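Local coordinates for protein multiheme cytochrome cf (Carboxydothermus ferrireducens DSM 11255, PDB 6QVM) that probably carries electrons through its eleven c-type hemes to insoluble iron(III) outside the cell while inserted in the S-layer, at residues A[24-27]-A[28-32]; A[260-263]-A[264-267]; A[386-389]-A[390-394]; A[611-614]-A[615-619]. All coordinates share one frame; numbering follows the deposited sequence.

How the interactions relate
Local contacts within one chain take their chemistry from their setting, and these four illustrate the point. Interactions 1 and 4 are both short helical stretches, on helices 25-31 and 606-628, and stand on opposite sides of the chain's centre, with about 71 Å between their own centres. Interaction 1 lies at the surface, yet its chain terminus is an iron ligand; interaction 4 presses a tryptophan and a valine inward and turns polar residues outward. Interactions 2 and 3 are loops, held by side-chain oxygens that accept backbone N-H groups. Residues 260-267 border a beta-sheet, partly buried, whereas residues 386-394 are buried and lie between hemes.

Interaction 1: residues A[24-27]-A[28-32]; sequences TEQY and AKDTG. With HEC (heme c), chain E.
Thr24 and Ala28 close the first turn of helix 25-31, and the turn is built on an iron ligand: the backbone N of Thr24, the start of the modelled chain, binds the heme c iron at 2.0 Å, with His39 supplying the other axial nitrogen. Ligation through a terminal amine recalls cytochrome f, consistent with the name cytochrome cf. Around this bond the helix lays several side chains against the porphyrin. Ala28 CB touches heme CBB at 3.6 Å, Thr31 CG2 packs on CBC, and the Tyr27 ring meets heme C1D with its edge, CD2 lying 3.6 Å from that carbon. The second shell holds these groups in place. Ala28 N donates to Thr24 O (3.0 Å), Lys29 N to Glu25 O, and Asp30 N to Gln26 O in a nearly straight bond of 171°. The Thr24 side chain adds an ST motif: with chi1 at 64°, OG1 accepts from Tyr27 N at 3.1 Å. The same oxygen sits above one face of the tyrosine ring, near the rim. Beyond the helix, Tyr27 OH is hydrogen-bonded to Lys89 and the ring meets Phe84. Toward the end of the helix Thr31 OG1 also approaches Tyr27 O, at a doubtfully short distance, while the firm bond to that oxygen comes from Thr31 N at 3.0 Å, above the carbonyl plane.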
loop_
_atom_site.group_PDB
_atom_site.type_symbol
_atom_site.label_atom_id
_atom_site.label_comp_id
_atom_site.label_asym_id
_atom_site.label_seq_id
_atom_site.Cartn_x
_atom_site.Cartn_y
_atom_site.Cartn_z
ATOM N N THR A 24 -20.241 13.704 9.800
ATOM C CA THR A 24 -21.134 14.213 8.764
ATOM C C THR A 24 -22.483 14.591 9.358
ATOM O O THR A 24 -22.775 14.280 10.512
ATOM C CB THR A 24 -21.364 13.183 7.647
ATOM O OG1 THR A 24 -22.029 12.033 8.184
ATOM C CG2 THR A 24 -20.045 12.760 7.017
ATOM N N GLU A 25 -23.308 15.268 8.558
ATOM C CA GLU A 25 -24.674 15.555 8.982
ATOM C C GLU A 25 -25.449 14.269 9.237
ATOM O O GLU A 25 -26.317 14.222 10.115
ATOM C CB GLU A 25 -25.374 16.413 7.933
ATOM C CG GLU A 25 -24.784 17.805 7.806
ATOM C CD GLU A 25 -25.252 18.551 6.564
ATOM O OE1 GLU A 25 -24.623 18.390 5.494
ATOM O OE2 GLU A 25 -26.243 19.307 6.660
ATOM N N GLN A 26 -25.145 13.213 8.479
ATOM C CA GLN A 26 -25.810 11.935 8.693
ATOM C C GLN A 26 -25.441 11.351 10.050
ATOM O O GLN A 26 -26.310 10.885 10.795
ATOM C CB GLN A 26 -25.454 10.964 7.571
ATOM C CG GLN A 26 -26.279 9.691 7.597
ATOM C CD GLN A 26 -27.771 9.967 7.608
ATOM O OE1 GLN A 26 -28.457 9.669 8.583
ATOM N NE2 GLN A 26 -28.284 10.525 6.516
ATOM N N TYR A 27 -24.147 11.367 10.389
ATOM C CA TYR A 27 -23.721 10.874 11.695
ATOM C C TYR A 27 -24.312 11.708 12.823
ATOM O O TYR A 27 -24.517 11.200 13.931
ATOM C CB TYR A 27 -22.194 10.871 11.798
ATOM C CG TYR A 27 -21.483 10.030 10.755
ATOM C CD1 TYR A 27 -22.117 8.953 10.148
ATOM C CD2 TYR A 27 -20.175 10.313 10.383
ATOM C CE1 TYR A 27 -21.467 8.185 9.196
ATOM C CE2 TYR A 27 -19.521 9.555 9.429
ATOM C CZ TYR A 27 -20.171 8.492 8.836
ATOM O OH TYR A 27 -19.517 7.736 7.885
ATOM N N ALA A 28 -24.578 12.989 12.563
ATOM C CA ALA A 28 -25.222 13.830 13.565
ATOM C C ALA A 28 -26.644 13.354 13.842
ATOM O O ALA A 28 -27.062 13.263 15.001
ATOM C CB ALA A 28 -25.207 15.286 13.109
ATOM N N LYS A 29 -27.396 13.034 12.786
ATOM C CA LYS A 29 -28.731 12.472 12.971
ATOM C C LYS A 29 -28.665 11.109 13.653
ATOM O O LYS A 29 -29.384 10.859 14.626
ATOM C CB LYS A 29 -29.450 12.370 11.624
ATOM C CG LYS A 29 -30.006 13.696 11.132
ATOM C CD LYS A 29 -29.906 13.815 9.624
ATOM C CE LYS A 29 -29.873 15.269 9.199
ATOM N NZ LYS A 29 -29.428 15.428 7.792
ATOM N N ASP A 30 -27.800 10.218 13.155
ATOM C CA ASP A 30 -27.716 8.866 13.699
ATOM C C ASP A 30 -27.405 8.871 15.189
ATOM O O ASP A 30 -27.902 8.017 15.934
ATOM C CB ASP A 30 -26.653 8.066 12.946
ATOM C CG ASP A 30 -26.913 8.000 11.452
ATOM O OD1 ASP A 30 -28.083 8.140 11.040
ATOM O OD2 ASP A 30 -25.948 7.804 10.686
ATOM N N THR A 31 -26.600 9.829 15.644
ATOM C CA THR A 31 -26.105 9.829 17.011
ATOM C C THR A 31 -26.799 10.842 17.909
ATOM O O THR A 31 -26.723 10.705 19.134
ATOM C CB THR A 31 -24.597 10.101 17.021
ATOM O OG1 THR A 31 -24.348 11.394 16.449
ATOM C CG2 THR A 31 -23.864 9.037 16.215
ATOM N N GLY A 32 -27.469 11.840 17.337
ATOM C CA GLY A 32 -28.066 12.890 18.135
ATOM C C GLY A 32 -27.073 13.862 18.731
ATOM O O GLY A 32 -27.390 14.523 19.724
HETATM FE FE HEC E . -18.868 14.823 10.718
HETATM C CHA HEC E . -16.682 13.689 8.312
HETATM C CHB HEC E . -19.513 17.596 8.813
HETATM C CHC HEC E . -21.227 15.836 13.019
HETATM C CHD HEC E . -17.981 12.206 12.819
HETATM N NA HEC E . -18.231 15.503 8.906
HETATM C C1A HEC E . -17.292 14.901 8.091
HETATM C C2A HEC E . -17.063 15.757 6.946
HETATM C C3A HEC E . -17.837 16.846 7.094
HETATM C C4A HEC E . -18.584 16.704 8.326
HETATM C CMA HEC E . -17.939 18.045 6.130
HETATM C CAA HEC E . -16.068 15.448 5.800
HETATM C CBA HEC E . -16.813 15.235 4.485
HETATM C CGA HEC E . -17.413 13.856 4.440
HETATM O O1A HEC E . -18.516 13.708 3.851
HETATM O O2A HEC E . -16.793 12.907 4.987
HETATM N NB HEC E . -20.125 16.417 10.894
HETATM C C1B HEC E . -20.259 17.430 9.962
HETATM C C2B HEC E . -21.323 18.303 10.406
HETATM C C3B HEC E . -21.795 17.828 11.576
HETATM C C4B HEC E . -21.056 16.621 11.896
HETATM C CMB HEC E . -21.764 19.575 9.644
HETATM C CAB HEC E . -22.930 18.427 12.442
HETATM C CBB HEC E . -24.283 18.432 11.692
HETATM N NC HEC E . -19.457 14.170 12.573
HETATM C C1C HEC E . -20.479 14.716 13.332
HETATM C C2C HEC E . -20.637 13.913 14.534
HETATM C C3C HEC E . -19.775 12.874 14.459
HETATM C C4C HEC E . -19.001 13.039 13.235
HETATM C CMC HEC E . -21.722 14.164 15.609
HETATM C CAC HEC E . -19.536 11.732 15.491
HETATM C CBC HEC E . -20.802 10.897 15.795
HETATM N ND HEC E . -17.539 13.205 10.589
HETATM C C1D HEC E . -17.352 12.250 11.590
HETATM C C2D HEC E . -16.381 11.287 11.130
HETATM C C3D HEC E . -15.979 11.757 9.727
HETATM C C4D HEC E . -16.749 12.947 9.473
HETATM C CMD HEC E . -15.863 10.048 11.889
HETATM C CAD HEC E . -14.982 11.094 8.759
HETATM C CBD HEC E . -15.767 10.055 7.962
HETATM C CGD HEC E . -14.890 9.401 6.924
HETATM O O1D HEC E . -14.132 10.127 6.226
HETATM O O2D HEC E . -14.967 8.151 6.793
#

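Interaction 2: residues A[260-263]-A[264-267]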
loop_
_atom_site.group_PDB
_atom_site.type_symbol
_atom_site.label_atom_id
_atom_site.label_comp_id
_atom_site.label_asym_id
_atom_site.label_seq_id
_atom_site.Cartn_x
_atom_site.Cartn_y
_atom_site.Cartn_z
ATOM N N SER A 260 14.294 -28.653 17.951
ATOM C CA SER A 260 15.132 -29.736 18.455
ATOM C C SER A 260 16.011 -30.338 17.369
ATOM O O SER A 260 16.972 -31.041 17.690
ATOM C CB SER A 260 14.274 -30.827 19.087
ATOM O OG SER A 260 13.386 -31.385 18.139
ATOM N N LEU A 261 15.713 -30.076 16.100
ATOM C CA LEU A 261 16.570 -30.478 14.994
ATOM C C LEU A 261 17.669 -29.460 14.703
ATOM O O LEU A 261 18.502 -29.702 13.822
ATOM C CB LEU A 261 15.734 -30.700 13.724
ATOM C CG LEU A 261 14.530 -31.651 13.760
ATOM C CD1 LEU A 261 14.155 -32.061 12.338
ATOM C CD2 LEU A 261 14.804 -32.878 14.620
ATOM N N ASN A 262 17.674 -28.322 15.400
ATOM C CA ASN A 262 18.676 -27.277 15.207
ATOM C C ASN A 262 19.734 -27.431 16.295
ATOM O O ASN A 262 19.453 -27.211 17.478
ATOM C CB ASN A 262 18.039 -25.889 15.246
ATOM C CG ASN A 262 18.961 -24.808 14.717
ATOM O OD1 ASN A 262 20.180 -24.968 14.700
ATOM N ND2 ASN A 262 18.378 -23.700 14.274
ATOM N N ASP A 263 20.944 -27.823 15.896
ATOM C CA ASP A 263 22.020 -28.113 16.833
ATOM C C ASP A 263 22.959 -26.930 17.072
ATOM O O ASP A 263 23.784 -26.993 17.988
ATOM C CB ASP A 263 22.833 -29.317 16.340
ATOM C CG ASP A 263 23.216 -29.196 14.881
ATOM O OD1 ASP A 263 22.520 -28.467 14.144
ATOM O OD2 ASP A 263 24.217 -29.819 14.472
ATOM N N LYS A 264 22.859 -25.860 16.285
ATOM C CA LYS A 264 23.717 -24.698 16.473
ATOM C C LYS A 264 23.068 -23.576 17.273
ATOM O O LYS A 264 23.776 -22.879 18.010
ATOM C CB LYS A 264 24.173 -24.148 15.119
ATOM C CG LYS A 264 24.890 -25.186 14.256
ATOM C CD LYS A 264 26.016 -24.600 13.435
ATOM C CE LYS A 264 26.528 -25.622 12.428
ATOM N NZ LYS A 264 27.726 -25.127 11.694
ATOM N N PHE A 265 21.747 -23.388 17.178
ATOM C CA PHE A 265 21.097 -22.377 18.002
ATOM C C PHE A 265 19.652 -22.765 18.270
ATOM O O PHE A 265 19.120 -23.724 17.705
ATOM C CB PHE A 265 21.192 -20.974 17.378
ATOM C CG PHE A 265 20.590 -20.859 16.001
ATOM C CD1 PHE A 265 21.323 -21.212 14.880
ATOM C CD2 PHE A 265 19.301 -20.380 15.828
ATOM C CE1 PHE A 265 20.777 -21.104 13.612
ATOM C CE2 PHE A 265 18.753 -20.263 14.564
ATOM C CZ PHE A 265 19.492 -20.622 13.454
ATOM N N GLN A 266 19.036 -22.002 19.171
ATOM C CA GLN A 266 17.671 -22.208 19.629
ATOM C C GLN A 266 16.916 -20.888 19.548
ATOM O O GLN A 266 17.483 -19.842 19.222
ATOM C CB GLN A 266 17.638 -22.755 21.064
ATOM C CG GLN A 266 18.165 -24.170 21.184
ATOM C CD GLN A 266 17.285 -25.168 20.459
ATOM O OE1 GLN A 266 16.134 -25.393 20.838
ATOM N NE2 GLN A 266 17.818 -25.759 19.399
ATOM N N ALA A 267 15.622 -20.944 19.876
ATOM C CA ALA A 267 14.760 -19.780 19.688
ATOM C C ALA A 267 15.223 -18.605 20.538
ATOM O O ALA A 267 15.125 -17.446 20.117
ATOM C CB ALA A 267 13.310 -20.130 20.005
#
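Asn262 extends its amide opposite its own backbone N (chi1 -166°), while Phe265 swings its ring between backbone N and carbonyl carbon (chi1 58°); together the two rotations bring the amide over the phenyl face. The amide nitrogen does the touching. Asn262 ND2 sits 3.3 Å above the plane of the Phe265 ring, over its centre, and 3.4 Å from Phe265 CZ. Amide and ring planes stand 71° apart, which makes this a steep approach and not a flat stacking of one group on the other. The other branch of the same amide meets the backbone: Asn262 OD1 accepts from Lys264 N at 3.2 Å, an Asx turn, and weakly from Phe265 N at 3.3 Å. Two N-H groups thus converge on one oxygen and hold the amide while its nitrogen covers the aromatic face. The turn belongs to the loop that joins strands 247-248 and 270-275 of a five-stranded antiparallel sheet, and Asn262, Lys264 and Phe265 all rest on Tyr292 of strand 292-295. Asp263 OD1 is hydrogen-bonded to the hydroxyl of that tyrosine. Gln266, bent at chi2, folds back so that NE2 lies 2.9 Å from Asn262 O and donates to Trp259 O.

Interaction 3: residues A[386-389]-A[390-394]. With HEC (heme c), chain H.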
loop_
_atom_site.group_PDB
_atom_site.type_symbol
_atom_site.label_atom_id
_atom_site.label_comp_id
_atom_site.label_asym_id
_atom_site.label_seq_id
_atom_site.Cartn_x
_atom_site.Cartn_y
_atom_site.Cartn_z
ATOM N N CYS A 386 13.112 1.205 -1.701
ATOM C CA CYS A 386 13.471 -0.157 -1.323
ATOM C C CYS A 386 13.671 -1.070 -2.524
ATOM O O CYS A 386 14.639 -1.830 -2.558
ATOM C CB CYS A 386 12.405 -0.763 -0.406
ATOM S SG CYS A 386 12.109 0.152 1.125
ATOM N N HIS A 387 12.782 -1.004 -3.516
ATOM C CA HIS A 387 12.946 -1.756 -4.760
ATOM C C HIS A 387 13.765 -0.918 -5.744
ATOM O O HIS A 387 13.265 -0.413 -6.750
ATOM C CB HIS A 387 11.590 -2.111 -5.354
ATOM C CG HIS A 387 10.680 -2.861 -4.432
ATOM N ND1 HIS A 387 10.483 -4.222 -4.534
ATOM C CD2 HIS A 387 9.876 -2.438 -3.427
ATOM C CE1 HIS A 387 9.620 -4.609 -3.611
ATOM N NE2 HIS A 387 9.235 -3.546 -2.928
ATOM N N GLU A 388 15.057 -0.784 -5.442
ATOM C CA GLU A 388 15.857 0.230 -6.119
ATOM C C GLU A 388 16.185 -0.126 -7.562
ATOM O O GLU A 388 16.590 0.759 -8.321
ATOM C CB GLU A 388 17.151 0.489 -5.346
ATOM C CG GLU A 388 18.281 -0.483 -5.649
ATOM C CD GLU A 388 18.054 -1.867 -5.074
ATOM O OE1 GLU A 388 18.185 -2.852 -5.827
ATOM O OE2 GLU A 388 17.762 -1.976 -3.866
ATOM N N GLY A 389 16.031 -1.388 -7.959
ATOM C CA GLY A 389 16.283 -1.792 -9.327
ATOM C C GLY A 389 17.633 -2.430 -9.580
ATOM O O GLY A 389 17.925 -2.786 -10.726
ATOM N N ALA A 390 18.468 -2.575 -8.553
ATOM C CA ALA A 390 19.713 -3.315 -8.693
ATOM C C ALA A 390 19.480 -4.764 -8.291
ATOM O O ALA A 390 19.085 -5.584 -9.124
ATOM C CB ALA A 390 20.817 -2.684 -7.846
ATOM N N HIS A 391 19.715 -5.088 -7.017
ATOM C CA HIS A 391 19.403 -6.421 -6.510
ATOM C C HIS A 391 17.910 -6.620 -6.284
ATOM O O HIS A 391 17.451 -7.765 -6.206
ATOM C CB HIS A 391 20.151 -6.674 -5.200
ATOM C CG HIS A 391 21.591 -7.032 -5.380
ATOM N ND1 HIS A 391 22.543 -6.792 -4.414
ATOM C CD2 HIS A 391 22.242 -7.619 -6.412
ATOM C CE1 HIS A 391 23.719 -7.217 -4.842
ATOM N NE2 HIS A 391 23.563 -7.723 -6.052
ATOM N N HIS A 392 17.144 -5.537 -6.186
ATOM C CA HIS A 392 15.752 -5.595 -5.761
ATOM C C HIS A 392 14.860 -5.119 -6.899
ATOM O O HIS A 392 14.996 -3.985 -7.369
ATOM C CB HIS A 392 15.558 -4.774 -4.485
ATOM C CG HIS A 392 16.446 -5.217 -3.363
ATOM N ND1 HIS A 392 17.401 -4.401 -2.795
ATOM C CD2 HIS A 392 16.543 -6.407 -2.726
ATOM C CE1 HIS A 392 18.040 -5.068 -1.848
ATOM N NE2 HIS A 392 17.535 -6.287 -1.783
ATOM N N ARG A 393 13.932 -5.977 -7.312
ATOM C CA ARG A 393 13.300 -5.853 -8.616
ATOM C C ARG A 393 12.262 -4.737 -8.643
ATOM O O ARG A 393 11.702 -4.352 -7.615
ATOM C CB ARG A 393 12.653 -7.183 -9.008
ATOM C CG ARG A 393 13.638 -8.341 -9.165
ATOM C CD ARG A 393 14.310 -8.358 -10.535
ATOM N NE ARG A 393 14.974 -7.096 -10.850
ATOM C CZ ARG A 393 16.175 -6.746 -10.398
ATOM N NH1 ARG A 393 16.851 -7.567 -9.608
ATOM N NH2 ARG A 393 16.699 -5.574 -10.732
ATOM N N GLY A 394 12.013 -4.215 -9.845
ATOM C CA GLY A 394 10.980 -3.223 -10.055
ATOM C C GLY A 394 11.516 -1.890 -10.538
ATOM O O GLY A 394 11.038 -1.358 -11.543
HETATM FE FE HEC H . 16.246 -7.514 1.137
HETATM C CHA HEC H . 13.730 -9.316 -0.423
HETATM C CHB HEC H . 17.301 -10.407 2.676
HETATM C CHC HEC H . 18.914 -5.808 2.500
HETATM C CHD HEC H . 14.965 -4.570 -0.028
HETATM N NA HEC H . 15.633 -9.490 1.128
HETATM C C1A HEC H . 14.552 -10.007 0.439
HETATM C C2A HEC H . 14.445 -11.416 0.759
HETATM C C3A HEC H . 15.429 -11.724 1.612
HETATM C C4A HEC H . 16.196 -10.518 1.860
HETATM C CMA HEC H . 15.687 -13.116 2.225
HETATM C CAA HEC H . 13.382 -12.382 0.188
HETATM C CBA HEC H . 13.902 -12.876 -1.164
HETATM C CGA HEC H . 12.979 -13.914 -1.748
HETATM O O1A HEC H . 11.766 -13.624 -1.944
HETATM O O2A HEC H . 13.478 -15.033 -2.038
HETATM N NB HEC H . 17.797 -7.997 2.386
HETATM C C1B HEC H . 18.093 -9.280 2.816
HETATM C C2B HEC H . 19.387 -9.238 3.462
HETATM C C3B HEC H . 19.840 -7.967 3.420
HETATM C C4B HEC H . 18.842 -7.164 2.741
HETATM C CMB HEC H . 20.071 -10.470 4.094
HETATM C CAB HEC H . 21.171 -7.409 3.986
HETATM C CBB HEC H . 22.401 -8.076 3.326
HETATM N NC HEC H . 16.814 -5.554 1.243
HETATM C C1C HEC H . 17.968 -5.063 1.826
HETATM C C2C HEC H . 18.032 -3.635 1.581
HETATM C C3C HEC H . 16.938 -3.287 0.877
HETATM C C4C HEC H . 16.157 -4.492 0.658
HETATM C CMC HEC H . 19.160 -2.706 2.081
HETATM C CAC HEC H . 16.522 -1.878 0.387
HETATM C CBC HEC H . 17.531 -1.341 -0.648
HETATM N ND HEC H . 14.593 -7.028 -0.016
HETATM C C1D HEC H . 14.310 -5.725 -0.412
HETATM C C2D HEC H . 13.195 -5.757 -1.322
HETATM C C3D HEC H . 12.800 -7.239 -1.452
HETATM C C4D HEC H . 13.727 -7.950 -0.604
HETATM C CMD HEC H . 12.567 -4.513 -1.978
HETATM C CAD HEC H . 11.668 -7.869 -2.296
HETATM C CBD HEC H . 11.821 -7.477 -3.768
HETATM C CGD HEC H . 12.914 -8.285 -4.415
HETATM O O1D HEC H . 13.318 -9.309 -3.817
HETATM O O2D HEC H . 13.382 -7.917 -5.519
#
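Glu388 and His392 meet with carboxylate and imidazole planes 59° apart, yet the bond between them is well aligned. His392 ND1 donates to the syn lone pair of Glu388 OE2 at 2.7 Å (166°), and that oxygen lies in the ring plane. The second carboxylate oxygen, OE1, is gripped by two backbone groups: Ala390 N comes at 2.8 Å on its anti lone pair and His392 N at 2.9 Å on its syn side. Three bonds therefore fix both the carboxylate and the rotation of the imidazole. Held so, the His392 ring lies over the heme c of chain H, with CHD beneath its centre; His392 NE2 is 3.4 Å from the iron, too far for a coordination bond. The loop continues a CXXCH motif whose closing residues serve a second heme: Cys386 SG is linked covalently to it, and His387 NE2 and His243 bind its iron. His387 also presents one ring face to methyl CMD of the chain H heme. Arg393, bent at chi2 and chi3 and salt-bridged to Glu396, turns its guanidinium edge to Ala390 O, with NH1 and NH2 both donating to that oxygen. Arg393 N donates to propionate O2D of the chain H heme at 2.7 Å.

Interaction 4: residues A[611-614]-A[615-619]. With HEC (heme c), chain O.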
loop_
_atom_site.group_PDB
_atom_site.type_symbol
_atom_site.label_atom_id
_atom_site.label_comp_id
_atom_site.label_asym_id
_atom_site.label_seq_id
_atom_site.Cartn_x
_atom_site.Cartn_y
_atom_site.Cartn_z
ATOM N N ALA A 611 18.871 -15.834 -37.699
ATOM C CA ALA A 611 18.339 -16.483 -38.891
ATOM C C ALA A 611 16.859 -16.181 -39.069
ATOM O O ALA A 611 16.470 -15.530 -40.042
ATOM C CB ALA A 611 18.557 -17.993 -38.817
ATOM N N TRP A 612 16.031 -16.644 -38.127
ATOM C CA TRP A 612 14.596 -16.392 -38.217
ATOM C C TRP A 612 14.287 -14.899 -38.269
ATOM O O TRP A 612 13.377 -14.480 -38.992
ATOM C CB TRP A 612 13.858 -17.046 -37.048
ATOM C CG TRP A 612 12.421 -16.616 -36.962
ATOM C CD1 TRP A 612 11.935 -15.497 -36.345
ATOM C CD2 TRP A 612 11.289 -17.282 -37.530
ATOM N NE1 TRP A 612 10.574 -15.426 -36.492
ATOM C CE2 TRP A 612 10.149 -16.512 -37.211
ATOM C CE3 TRP A 612 11.126 -18.457 -38.272
ATOM C CZ2 TRP A 612 8.867 -16.873 -37.619
ATOM C CZ3 TRP A 612 9.853 -18.819 -38.669
ATOM C CH2 TRP A 612 8.738 -18.028 -38.341
ATOM N N THR A 613 15.020 -14.082 -37.506
ATOM C CA THR A 613 14.666 -12.671 -37.369
ATOM C C THR A 613 15.016 -11.878 -38.625
ATOM O O THR A 613 14.198 -11.089 -39.105
ATOM C CB THR A 613 15.334 -12.077 -36.128
ATOM O OG1 THR A 613 14.334 -11.854 -35.121
ATOM C CG2 THR A 613 16.038 -10.762 -36.454
ATOM N N ASP A 614 16.206 -12.102 -39.194
ATOM C CA ASP A 614 16.529 -11.490 -40.481
ATOM C C ASP A 614 15.528 -11.930 -41.535
ATOM O O ASP A 614 14.951 -11.107 -42.251
ATOM C CB ASP A 614 17.942 -11.871 -40.921
ATOM C CG ASP A 614 19.020 -11.349 -39.991
ATOM O OD1 ASP A 614 18.785 -10.333 -39.311
ATOM O OD2 ASP A 614 20.116 -11.956 -39.957
ATOM N N LYS A 615 15.297 -13.240 -41.611
ATOM C CA LYS A 615 14.424 -13.822 -42.621
ATOM C C LYS A 615 13.013 -13.250 -42.564
ATOM O O LYS A 615 12.324 -13.208 -43.588
ATOM C CB LYS A 615 14.446 -15.337 -42.446
ATOM C CG LYS A 615 13.381 -16.118 -43.168
ATOM C CD LYS A 615 13.495 -17.581 -42.773
ATOM C CE LYS A 615 12.362 -18.410 -43.346
ATOM N NZ LYS A 615 11.053 -18.037 -42.748
ATOM N N VAL A 616 12.570 -12.793 -41.396
ATOM C CA VAL A 616 11.259 -12.162 -41.299
ATOM C C VAL A 616 11.347 -10.678 -41.645
ATOM O O VAL A 616 10.496 -10.165 -42.371
ATOM C CB VAL A 616 10.642 -12.399 -39.904
ATOM C CG1 VAL A 616 9.326 -11.635 -39.759
ATOM C CG2 VAL A 616 10.410 -13.882 -39.696
ATOM N N ASP A 617 12.373 -9.974 -41.151
ATOM C CA ASP A 617 12.568 -8.568 -41.510
ATOM C C ASP A 617 12.676 -8.399 -43.020
ATOM O O ASP A 617 12.042 -7.517 -43.607
ATOM C CB ASP A 617 13.817 -8.012 -40.824
ATOM C CG ASP A 617 13.664 -7.921 -39.316
ATOM O OD1 ASP A 617 12.524 -7.710 -38.839
ATOM O OD2 ASP A 617 14.688 -8.059 -38.613
ATOM N N THR A 618 13.500 -9.228 -43.657
ATOM C CA THR A 618 13.638 -9.241 -45.108
ATOM C C THR A 618 12.280 -9.297 -45.790
ATOM O O THR A 618 11.947 -8.454 -46.630
ATOM C CB THR A 618 14.484 -10.445 -45.525
ATOM O OG1 THR A 618 15.810 -10.284 -45.020
ATOM C CG2 THR A 618 14.499 -10.591 -47.033
ATOM N N ARG A 619 11.458 -10.265 -45.384
ATOM C CA ARG A 619 10.237 -10.548 -46.130
ATOM C C ARG A 619 9.194 -9.453 -45.962
ATOM O O ARG A 619 8.415 -9.210 -46.888
ATOM C CB ARG A 619 9.670 -11.909 -45.725
ATOM C CG ARG A 619 10.479 -13.091 -46.257
ATOM C CD ARG A 619 9.837 -14.413 -45.860
ATOM N NE ARG A 619 8.479 -14.535 -46.393
ATOM C CZ ARG A 619 7.649 -15.540 -46.123
ATOM N NH1 ARG A 619 8.028 -16.517 -45.308
ATOM N NH2 ARG A 619 6.441 -15.571 -46.680
HETATM FE FE HEC O . 10.815 -20.613 -29.202
HETATM C CHA HEC O . 10.515 -22.599 -31.988
HETATM C CHB HEC O . 12.736 -18.394 -31.041
HETATM C CHC HEC O . 11.248 -18.662 -26.396
HETATM C CHD HEC O . 9.152 -22.966 -27.280
HETATM N NA HEC O . 11.507 -20.520 -31.139
HETATM C C1A HEC O . 11.240 -21.439 -32.135
HETATM C C2A HEC O . 11.861 -20.972 -33.360
HETATM C C3A HEC O . 12.467 -19.810 -33.094
HETATM C C4A HEC O . 12.266 -19.506 -31.694
HETATM C CMA HEC O . 13.249 -18.955 -34.111
HETATM C CAA HEC O . 11.813 -21.677 -34.734
HETATM C CBA HEC O . 10.410 -21.455 -35.292
HETATM C CGA HEC O . 10.282 -21.996 -36.695
HETATM O O1A HEC O . 11.325 -22.301 -37.336
HETATM O O2A HEC O . 9.123 -22.114 -37.175
HETATM N NB HEC O . 11.779 -18.861 -28.805
HETATM C C1B HEC O . 12.549 -18.135 -29.701
HETATM C C2B HEC O . 13.126 -17.014 -28.994
HETATM C C3B HEC O . 12.716 -17.087 -27.712
HETATM C C4B HEC O . 11.864 -18.250 -27.565
HETATM C CMB HEC O . 14.054 -15.958 -29.644
HETATM C CAB HEC O . 13.086 -16.117 -26.572
HETATM C CBB HEC O . 12.415 -14.761 -26.851
HETATM N NC HEC O . 10.343 -20.805 -27.206
HETATM C C1C HEC O . 10.532 -19.832 -26.240
HETATM C C2C HEC O . 9.759 -20.212 -25.068
HETATM C C3C HEC O . 9.264 -21.449 -25.284
HETATM C C4C HEC O . 9.574 -21.813 -26.651
HETATM C CMC HEC O . 9.804 -19.484 -23.707
HETATM C CAC HEC O . 8.431 -22.342 -24.326
HETATM C CBC HEC O . 7.067 -21.708 -23.986
HETATM N ND HEC O . 9.963 -22.483 -29.569
HETATM C C1D HEC O . 9.339 -23.278 -28.609
HETATM C C2D HEC O . 8.908 -24.502 -29.234
HETATM C C3D HEC O . 9.334 -24.382 -30.705
HETATM C C4D HEC O . 9.982 -23.099 -30.818
HETATM C CMD HEC O . 8.172 -25.670 -28.546
HETATM C CAD HEC O . 9.122 -25.410 -31.832
HETATM C CBD HEC O . 7.646 -25.428 -32.220
HETATM C CGD HEC O . 7.344 -26.671 -33.025
HETATM O O1D HEC O . 8.055 -26.922 -34.037
HETATM O O2D HEC O . 6.381 -27.403 -32.660
#
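Trp612 and Val616 form the tightly packed side of this part of the helix. Val616 CG2 lies over the face of the indole, 3.8 Å from the centroid of the five-membered ring and 22° off its normal, a CH-pi contact between residues four apart. CG of Trp612 stands anti to its backbone N (chi1 170°), which carries the ring along the helix to the valine. The methyl is nearest the pyrrole end, 3.6 Å from Trp612 NE1, and that N-H is itself used by the carbonyl of His656. Both side chains are buried, and Trp612 CB also touches methyl CMA of the chain O heme at 3.6 Å. Away from the indole the side chains meet more loosely, and the helix bonds do the holding. Thr613 and Asp617 run side by side, with Thr613 CG2 3.7 Å from Asp617 OD2. Exposed Thr618 turns back on the helix, where Asp614 O accepts both Thr618 N at 2.8 Å (175°) and Thr618 OG1 at 3.0 Å; the hydroxyl approaches from above the carbonyl plane. Asp614 OD2 forms a salt bridge with Lys610, one turn earlier. Within the fold, helix 606-628 lies against helix 661-672: Trp612 touches Thr661 and Glu665, and Lys615 pairs with that same Glu665. One turn on, Arg619 extends the seam through salt bridges to Asp669 and Glu672 of helix 661-672.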